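Local coordinates for protein glycoside Hydrolase (Bacteroides uniformis, PDB 5TA0) that probably hydrolyses agarose-type galactans from red algae in the human gut, and here holds a neoagarooctaose in its binding cleft, at residues Asn135-Asn140 with Ile364-Pro369; Pro195-Val200 with Pro320-Gln325; Thr388-Met391 with Asn396-Glu399. One frame throughout, in Å; residues are numbered along the deposited sequence.

Contacts 1 and 2 lie in the core of the (alpha/beta) barrel, their centres about 4 Å apart, while contact 3 sits in loops nearer the periphery, its centre about 25 Å from that of contact 1. The two core contacts use neighbouring strands: 134-140 pairs with 197-199, and 321-326 with 364-369, but each contact joins two non-adjacent strands through side chains inside the barrel. In contact 1 a tyrosine ring is packed against an isoleucine and bonded to a backbone carbonyl; in contact 2 a buried glutamate meets a serine beside a methionine and a phenylalanine. Contact 3, although its two touching residues are also buried, relies on a single arginine-glutamate pair between short loop segments.

Contact 1 of 3, residues Asn135-Asn140 with Ile364-Pro369; sequences NLILCN and ICYAMP. With EDO (1,2-ethanediol), chain S.
Tyr366 meets Ile137 through the face of its ring and Asn135 through its hydroxyl. The phenol OH donates to the backbone O of Asn135 at 2.7 Å, in the carbonyl plane and on a lone pair, with a C=O...donor angle of 143°; the carbonyl lies at the ring edge, so the bond anchors the ring there while both faces are packed by other groups. Tyr366 reaches this place with chi1 at -138°, well away from a staggered value, which suggests that its contacts outweigh the torsional cost. One face is covered by Ile137, whose CG1 stands anti to the carbonyl carbon and extends CD1 over the ring, 3.8 Å from the centroid, in a CH-pi contact displaced toward the rim. CG1 follows alongside, 3.6 Å from CE1 of Tyr366. On the opposite face C2 of an ethanediol, probably from the crystallisation liquor, lies 3.8 Å above the plane, and Asn135 ND2 donates to its O2 at 3.1 Å. Met368, bent at its last torsion, brings CE to 3.9 Å from CD1 of Ile137, extending the apolar patch toward Arg83, which touches both side chains. The axes of the short segments 135-140 and 366-369 come within 10.4 Å and cross at 80°, and the strands are not neighbours in the sheet: this is side-chain packing across the interior of a closed parallel (alpha/beta) barrel.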
loop_
_atom_site.group_PDB
_atom_site.type_symbol
_atom_site.label_atom_id
_atom_site.label_comp_id
_atom_site.label_asym_id
_atom_site.label_seq_id
_atom_site.Cartn_x
_atom_site.Cartn_y
_atom_site.Cartn_z
ATOM N N ASN A 135 -1.606 11.199 -11.613
ATOM C CA ASN A 135 -0.458 10.409 -12.032
ATOM C C ASN A 135 -0.987 8.996 -12.196
ATOM O O ASN A 135 -1.234 8.278 -11.221
ATOM C CB ASN A 135 0.646 10.485 -10.997
ATOM C CG ASN A 135 1.947 9.834 -11.451
ATOM O OD1 ASN A 135 2.046 9.365 -12.574
ATOM N ND2 ASN A 135 2.941 9.821 -10.590
ATOM N N LEU A 136 -1.260 8.612 -13.422
ATOM C CA LEU A 136 -2.026 7.394 -13.663
ATOM C C LEU A 136 -1.236 6.122 -13.523
ATOM O O LEU A 136 -0.141 5.976 -14.097
ATOM C CB LEU A 136 -2.667 7.429 -15.055
ATOM C CG LEU A 136 -3.601 6.283 -15.431
ATOM C CD1 LEU A 136 -4.843 6.343 -14.576
ATOM C CD2 LEU A 136 -3.928 6.327 -16.922
ATOM N N ILE A 137 -1.827 5.177 -12.787
ATOM C CA ILE A 137 -1.443 3.770 -12.843
ATOM C C ILE A 137 -2.344 3.087 -13.860
ATOM O O ILE A 137 -3.549 3.010 -13.690
ATOM C CB ILE A 137 -1.605 3.059 -11.468
ATOM C CG1 ILE A 137 -0.892 3.843 -10.359
ATOM C CG2 ILE A 137 -1.130 1.614 -11.556
ATOM C CD1 ILE A 137 -1.226 3.353 -8.967
ATOM N N LEU A 138 -1.734 2.593 -14.932
ATOM C CA LEU A 138 -2.428 1.800 -15.942
ATOM C C LEU A 138 -2.186 0.309 -15.663
ATOM O O LEU A 138 -1.107 -0.080 -15.258
ATOM C CB LEU A 138 -1.906 2.205 -17.329
ATOM C CG LEU A 138 -2.605 1.574 -18.539
ATOM C CD1 LEU A 138 -4.108 1.856 -18.570
ATOM C CD2 LEU A 138 -1.979 2.070 -19.846
ATOM N N CYS A 139 -3.222 -0.506 -15.864
ATOM C CA CYS A 139 -3.118 -1.949 -15.697
ATOM C C CYS A 139 -4.147 -2.631 -16.554
ATOM O O CYS A 139 -5.224 -2.059 -16.827
ATOM C CB CYS A 139 -3.341 -2.303 -14.221
ATOM S SG CYS A 139 -3.060 -4.030 -13.757
ATOM N N ASN A 140 -3.845 -3.856 -16.981
ATOM C CA ASN A 140 -4.834 -4.719 -17.638
ATOM C C ASN A 140 -5.531 -5.600 -16.610
ATOM O O ASN A 140 -4.868 -6.267 -15.794
ATOM C CB ASN A 140 -4.152 -5.636 -18.651
ATOM C CG ASN A 140 -3.586 -4.883 -19.814
ATOM O OD1 ASN A 140 -4.325 -4.454 -20.701
ATOM N ND2 ASN A 140 -2.275 -4.646 -19.778
ATOM N N ILE A 364 8.618 2.984 -1.254
ATOM C CA ILE A 364 7.245 2.881 -1.751
ATOM C C ILE A 364 7.018 3.965 -2.784
ATOM O O ILE A 364 7.225 5.144 -2.505
ATOM C CB ILE A 364 6.206 2.926 -0.606
ATOM C CG1 ILE A 364 6.333 1.588 0.147
ATOM C CG2 ILE A 364 4.800 3.202 -1.143
ATOM C CD1 ILE A 364 5.368 1.343 1.237
ATOM N N CYS A 365 6.662 3.560 -3.995
ATOM C CA CYS A 365 6.475 4.537 -5.066
ATOM C C CYS A 365 5.043 5.041 -5.167
ATOM O O CYS A 365 4.775 6.058 -5.809
ATOM C CB CYS A 365 6.954 4.003 -6.416
ATOM S SG CYS A 365 6.156 2.504 -7.031
ATOM N N TYR A 366 4.086 4.310 -4.580
ATOM C CA TYR A 366 2.660 4.662 -4.695
ATOM C C TYR A 366 1.873 3.709 -3.811
ATOM O O TYR A 366 2.156 2.502 -3.828
ATOM C CB TYR A 366 2.189 4.442 -6.150
ATOM C CG TYR A 366 1.288 5.488 -6.776
ATOM C CD1 TYR A 366 1.423 5.806 -8.109
ATOM C CD2 TYR A 366 0.289 6.122 -6.060
ATOM C CE1 TYR A 366 0.595 6.715 -8.725
ATOM C CE2 TYR A 366 -0.538 7.057 -6.647
ATOM C CZ TYR A 366 -0.409 7.336 -7.986
ATOM O OH TYR A 366 -1.285 8.253 -8.548
ATOM N N ALA A 367 0.921 4.204 -3.047
ATOM C CA ALA A 367 0.037 3.344 -2.264
ATOM C C ALA A 367 -1.357 3.918 -2.433
ATOM O O ALA A 367 -1.558 5.126 -2.149
ATOM C CB ALA A 367 0.452 3.303 -0.806
ATOM N N MET A 368 -2.318 3.119 -2.901
ATOM C CA MET A 368 -3.633 3.636 -3.285
ATOM C C MET A 368 -4.744 2.900 -2.562
ATOM O O MET A 368 -5.001 1.718 -2.841
ATOM C CB MET A 368 -3.817 3.517 -4.794
ATOM C CG MET A 368 -5.065 4.154 -5.388
ATOM S SD MET A 368 -4.948 4.356 -7.176
ATOM C CE MET A 368 -3.783 5.717 -7.250
ATOM N N PRO A 369 -5.423 3.589 -1.628
ATOM C CA PRO A 369 -6.579 2.936 -0.999
ATOM C C PRO A 369 -7.597 2.524 -2.047
ATOM O O PRO A 369 -7.858 3.274 -3.005
ATOM C CB PRO A 369 -7.149 4.026 -0.115
ATOM C CG PRO A 369 -6.079 5.021 0.088
ATOM C CD PRO A 369 -5.216 4.964 -1.134
HETATM C C1 EDO S . 3.835 8.904 -7.171
HETATM O O1 EDO S . 4.689 9.888 -7.776
HETATM C C2 EDO S . 2.558 9.580 -6.744
HETATM O O2 EDO S . 2.041 10.458 -7.731
#

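Contact 2 of 3, residues Pro195-Val200 with Pro320-Gln325; sequences PGFCEV and PLMISQ. With GAL (beta-D-galactopyranose), chain C.
Ser324 and Glu199 supply the polar half of this contact. Ser324 OG donates to Glu199 OE2 at 2.6 Å, approaching on the syn side and 20° out of the carboxylate plane; chi1 of 54° sets OG between the backbone N and the carbonyl carbon and turns it to the acid. The buried carboxylate has further partners: Thr279 OG1 also bonds OE2, and Arg83 forms a salt bridge with OE1, so that both oxygens are held. His281 NE2 in turn bonds Ser324 OG.

A close sulfur-oxygen approach comes next: Met322, its CG anti to the backbone N, places SD 3.6 Å from Glu199 OE2.

The apolar packing is made by the methyl of the same residue. The Met322 chain, bent only at chi3 (-69°), carries CE on to Phe197, 3.6 Å from CG and equally near CB. The methyl approaches the ring obliquely, and Phe277 meets the same ring edge to face.

Just beyond Ser324, Gln325 lines the glycan pocket and is probably the position of the engineered glutamate-to-glutamine change. Such a polar network inside the barrel, beneath the sugar-binding end of its parallel strands, is characteristic of an (alpha/beta)-barrel glycoside hydrolase.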
loop_
_atom_site.group_PDB
_atom_site.type_symbol
_atom_site.label_atom_id
_atom_site.label_comp_id
_atom_site.label_asym_id
_atom_site.label_seq_id
_atom_site.Cartn_x
_atom_site.Cartn_y
_atom_site.Cartn_z
ATOM N N PRO A 195 0.700 7.508 -18.672
ATOM C CA PRO A 195 0.741 6.976 -17.300
ATOM C C PRO A 195 2.091 7.115 -16.645
ATOM O O PRO A 195 3.129 7.032 -17.320
ATOM C CB PRO A 195 0.350 5.499 -17.469
ATOM C CG PRO A 195 0.426 5.207 -18.879
ATOM C CD PRO A 195 0.458 6.461 -19.676
ATOM N N GLY A 196 2.092 7.316 -15.328
ATOM C CA GLY A 196 3.331 7.246 -14.578
ATOM C C GLY A 196 3.876 5.848 -14.395
ATOM O O GLY A 196 5.078 5.645 -14.238
ATOM N N PHE A 197 2.964 4.849 -14.398
ATOM C CA PHE A 197 3.310 3.462 -14.086
ATOM C C PHE A 197 2.406 2.544 -14.883
ATOM O O PHE A 197 1.198 2.781 -14.954
ATOM C CB PHE A 197 3.070 3.170 -12.602
ATOM C CG PHE A 197 3.849 4.041 -11.671
ATOM C CD1 PHE A 197 5.094 3.662 -11.206
ATOM C CD2 PHE A 197 3.347 5.283 -11.292
ATOM C CE1 PHE A 197 5.797 4.484 -10.326
ATOM C CE2 PHE A 197 4.082 6.118 -10.459
ATOM C CZ PHE A 197 5.292 5.709 -9.979
ATOM N N CYS A 198 2.982 1.497 -15.460
ATOM C CA CYS A 198 2.238 0.440 -16.147
ATOM C C CYS A 198 2.437 -0.877 -15.437
ATOM O O CYS A 198 3.465 -1.543 -15.575
ATOM C CB CYS A 198 2.653 0.350 -17.612
ATOM S SG CYS A 198 2.157 1.781 -18.600
ATOM N N GLU A 199 1.407 -1.286 -14.710
ATOM C CA GLU A 199 1.361 -2.640 -14.196
ATOM C C GLU A 199 1.014 -3.558 -15.354
ATOM O O GLU A 199 0.270 -3.189 -16.245
ATOM C CB GLU A 199 0.309 -2.778 -13.097
ATOM C CG GLU A 199 0.501 -1.911 -11.850
ATOM C CD GLU A 199 -0.676 -2.067 -10.895
ATOM O OE1 GLU A 199 -1.826 -1.796 -11.301
ATOM O OE2 GLU A 199 -0.430 -2.534 -9.738
ATOM N N VAL A 200 1.552 -4.772 -15.324
ATOM C CA VAL A 200 1.297 -5.711 -16.425
ATOM C C VAL A 200 -0.146 -6.223 -16.403
ATOM O O VAL A 200 -0.889 -6.129 -17.396
ATOM C CB VAL A 200 2.328 -6.866 -16.398
ATOM C CG1 VAL A 200 1.946 -7.994 -17.356
ATOM C CG2 VAL A 200 3.722 -6.313 -16.738
ATOM N N PRO A 320 11.480 -0.402 -6.014
ATOM C CA PRO A 320 10.347 0.399 -5.533
ATOM C C PRO A 320 9.073 -0.450 -5.471
ATOM O O PRO A 320 8.829 -1.242 -6.382
ATOM C CB PRO A 320 10.209 1.515 -6.568
ATOM C CG PRO A 320 11.558 1.616 -7.217
ATOM C CD PRO A 320 12.126 0.213 -7.196
ATOM N N LEU A 321 8.300 -0.269 -4.412
ATOM C CA LEU A 321 7.093 -1.063 -4.178
ATOM C C LEU A 321 5.845 -0.196 -4.346
ATOM O O LEU A 321 5.748 0.900 -3.742
ATOM C CB LEU A 321 7.105 -1.672 -2.780
ATOM C CG LEU A 321 5.920 -2.574 -2.397
ATOM C CD1 LEU A 321 5.896 -3.841 -3.241
ATOM C CD2 LEU A 321 5.960 -2.927 -0.916
ATOM N N MET A 322 4.904 -0.684 -5.135
ATOM C CA MET A 322 3.595 -0.103 -5.293
ATOM C C MET A 322 2.570 -0.979 -4.591
ATOM O O MET A 322 2.633 -2.207 -4.675
ATOM C CB MET A 322 3.259 -0.042 -6.777
ATOM C CG MET A 322 1.811 0.294 -7.088
ATOM S SD MET A 322 1.454 0.401 -8.856
ATOM C CE MET A 322 2.369 1.886 -9.263
ATOM N N ILE A 323 1.623 -0.348 -3.916
ATOM C CA ILE A 323 0.452 -1.044 -3.361
ATOM C C ILE A 323 -0.760 -0.451 -4.058
ATOM O O ILE A 323 -1.314 0.561 -3.639
ATOM C CB ILE A 323 0.390 -0.989 -1.818
ATOM C CG1 ILE A 323 1.727 -1.431 -1.185
ATOM C CG2 ILE A 323 -0.690 -1.921 -1.309
ATOM C CD1 ILE A 323 2.637 -0.290 -0.851
ATOM N N SER A 324 -1.178 -1.060 -5.184
ATOM C CA SER A 324 -2.144 -0.387 -6.031
ATOM C C SER A 324 -3.606 -0.554 -5.601
ATOM O O SER A 324 -4.473 0.114 -6.145
ATOM C CB SER A 324 -1.991 -0.788 -7.483
ATOM O OG SER A 324 -2.028 -2.179 -7.669
ATOM N N GLN A 325 -3.840 -1.452 -4.649
ATOM C CA GLN A 325 -5.132 -1.588 -3.936
ATOM C C GLN A 325 -4.849 -2.019 -2.511
ATOM O O GLN A 325 -4.136 -3.005 -2.317
ATOM C CB GLN A 325 -6.035 -2.658 -4.547
ATOM C CG GLN A 325 -6.557 -2.368 -5.954
ATOM C CD GLN A 325 -7.377 -3.511 -6.532
ATOM O OE1 GLN A 325 -7.977 -4.342 -5.786
ATOM N NE2 GLN A 325 -7.441 -3.565 -7.839
HETATM C C1 GAL C . -11.230 -7.684 -6.213
HETATM C C2 GAL C . -10.575 -7.050 -7.430
HETATM C C3 GAL C . -11.137 -5.690 -7.806
HETATM C C4 GAL C . -12.633 -5.564 -7.539
HETATM C C5 GAL C . -13.036 -6.120 -6.201
HETATM C C6 GAL C . -14.543 -6.055 -5.891
HETATM O O2 GAL C . -9.187 -6.874 -7.184
HETATM O O3 GAL C . -10.880 -5.610 -9.216
HETATM O O4 GAL C . -13.326 -6.274 -8.583
HETATM O O5 GAL C . -12.648 -7.493 -6.218
HETATM O O6 GAL C . -15.053 -4.711 -5.823
#

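Contact 3 of 3, residues Thr388-Met391 with Asn396-Glu399; sequences TARM and NEPE
Glu397 OE1 is gripped twice, by NH1 of Arg390 at 2.9 Å, within a salt bridge, and by the backbone N of Arg394, through a hydrogen bond. The Arg390-Glu397 bridge ties together two loops on either side of the short strand 392-394. The arrangement is a bidentate, end-on arginine-carboxylate pair. Beside the first bond, Arg390 NH2 donates to Glu397 OE2 at 2.8 Å, so each terminal nitrogen serves one oxygen. Both oxygens use their syn lone pairs, and both lie close to the guanidinium plane. The NH1 bond is nearly straight, with an N-H...acceptor angle of 173°, and the NH2 bond is slightly more bent. Guanidinium and carboxylate planes are only 19° apart, so the two groups meet edge to edge rather than stacking.

The side chains come from opposite directions and span a gap of 12.3 Å between Arg390 CA and Glu397 CA. Glu397 runs out extended beyond CG, whereas the arginine chain bends at chi3 (-65°), and its NE is held by the backbone O of His387. This third bond probably limits rotation of the guanidinium and keeps its far edge presented to the acid. Trp338 touches both partners and Phe401 touches Arg390, so the pair is buried among aromatic side chains, where mutual neutralisation of the charges is likely to matter.

With a methionine in place of Arg390, Glu397 would probably keep the Arg394 amide but be left with a buried charge lacking its mate, and its carboxylate would be freer to turn. The diagonal separations confirm the one-to-one pairing: Arg390 NH1 is 3.6 Å from Glu397 OE2, and NH2 is likewise 3.6 Å from OE1.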
loop_
_atom_site.group_PDB
_atom_site.type_symbol
_atom_site.label_atom_id
_atom_site.label_comp_id
_atom_site.label_asym_id
_atom_site.label_seq_id
_atom_site.Cartn_x
_atom_site.Cartn_y
_atom_site.Cartn_z
ATOM N N THR A 388 -18.945 -2.274 -3.421
ATOM C CA THR A 388 -18.668 -2.234 -1.986
ATOM C C THR A 388 -17.593 -1.223 -1.529
ATOM O O THR A 388 -17.346 -1.108 -0.345
ATOM C CB THR A 388 -18.331 -3.631 -1.440
ATOM O OG1 THR A 388 -17.135 -4.097 -2.057
ATOM C CG2 THR A 388 -19.489 -4.618 -1.699
ATOM N N ALA A 389 -17.003 -0.462 -2.441
ATOM C CA ALA A 389 -15.920 0.496 -2.102
ATOM C C ALA A 389 -16.038 1.785 -2.907
ATOM O O ALA A 389 -15.274 2.014 -3.856
ATOM C CB ALA A 389 -14.573 -0.168 -2.321
ATOM N N ARG A 390 -17.021 2.603 -2.547
ATOM C CA ARG A 390 -17.372 3.836 -3.251
ATOM C C ARG A 390 -17.244 5.074 -2.388
ATOM O O ARG A 390 -17.661 5.073 -1.245
ATOM C CB ARG A 390 -18.823 3.788 -3.760
ATOM C CG ARG A 390 -19.099 2.770 -4.843
ATOM C CD ARG A 390 -20.573 2.698 -5.132
ATOM N NE ARG A 390 -21.272 2.190 -3.950
ATOM C CZ ARG A 390 -22.526 2.484 -3.601
ATOM N NH1 ARG A 390 -23.307 3.230 -4.360
ATOM N NH2 ARG A 390 -22.967 2.019 -2.437
ATOM N N MET A 391 -16.711 6.149 -2.970
ATOM C CA MET A 391 -16.726 7.474 -2.368
ATOM C C MET A 391 -18.107 8.120 -2.337
ATOM O O MET A 391 -18.336 9.014 -1.522
ATOM C CB MET A 391 -15.787 8.422 -3.121
ATOM C CG MET A 391 -14.334 8.019 -3.071
ATOM S SD MET A 391 -13.683 7.834 -1.393
ATOM C CE MET A 391 -14.113 9.376 -0.635
ATOM N N ASN A 396 -30.778 7.497 -0.965
ATOM C CA ASN A 396 -31.731 6.583 -0.320
ATOM C C ASN A 396 -31.157 5.214 0.016
ATOM O O ASN A 396 -31.871 4.347 0.514
ATOM C CB ASN A 396 -32.980 6.451 -1.183
ATOM C CG ASN A 396 -33.732 7.764 -1.327
ATOM O OD1 ASN A 396 -33.801 8.565 -0.388
ATOM N ND2 ASN A 396 -34.242 8.020 -2.514
ATOM N N GLU A 397 -29.870 4.975 -0.273
ATOM C CA GLU A 397 -29.226 3.754 0.182
ATOM C C GLU A 397 -29.132 3.806 1.720
ATOM O O GLU A 397 -28.912 4.879 2.270
ATOM C CB GLU A 397 -27.796 3.598 -0.403
ATOM C CG GLU A 397 -27.750 3.357 -1.904
ATOM C CD GLU A 397 -26.348 3.105 -2.410
ATOM O OE1 GLU A 397 -25.921 3.868 -3.296
ATOM O OE2 GLU A 397 -25.694 2.172 -1.934
ATOM N N PRO A 398 -29.307 2.684 2.418
ATOM C CA PRO A 398 -29.400 1.318 1.867
ATOM C C PRO A 398 -30.782 0.800 1.438
ATOM O O PRO A 398 -30.861 -0.288 0.874
ATOM C CB PRO A 398 -28.926 0.461 3.040
ATOM C CG PRO A 398 -29.385 1.236 4.220
ATOM C CD PRO A 398 -29.162 2.666 3.884
ATOM N N GLU A 399 -31.829 1.557 1.705
ATOM C CA GLU A 399 -33.179 1.055 1.435
ATOM C C GLU A 399 -33.422 0.859 -0.058
ATOM O O GLU A 399 -33.964 -0.162 -0.467
ATOM C CB GLU A 399 -34.222 1.972 2.047
ATOM C CG GLU A 399 -34.301 1.818 3.563
ATOM C CD GLU A 399 -33.182 2.526 4.316
ATOM O OE1 GLU A 399 -32.561 3.481 3.770
ATOM O OE2 GLU A 399 -32.930 2.113 5.471
#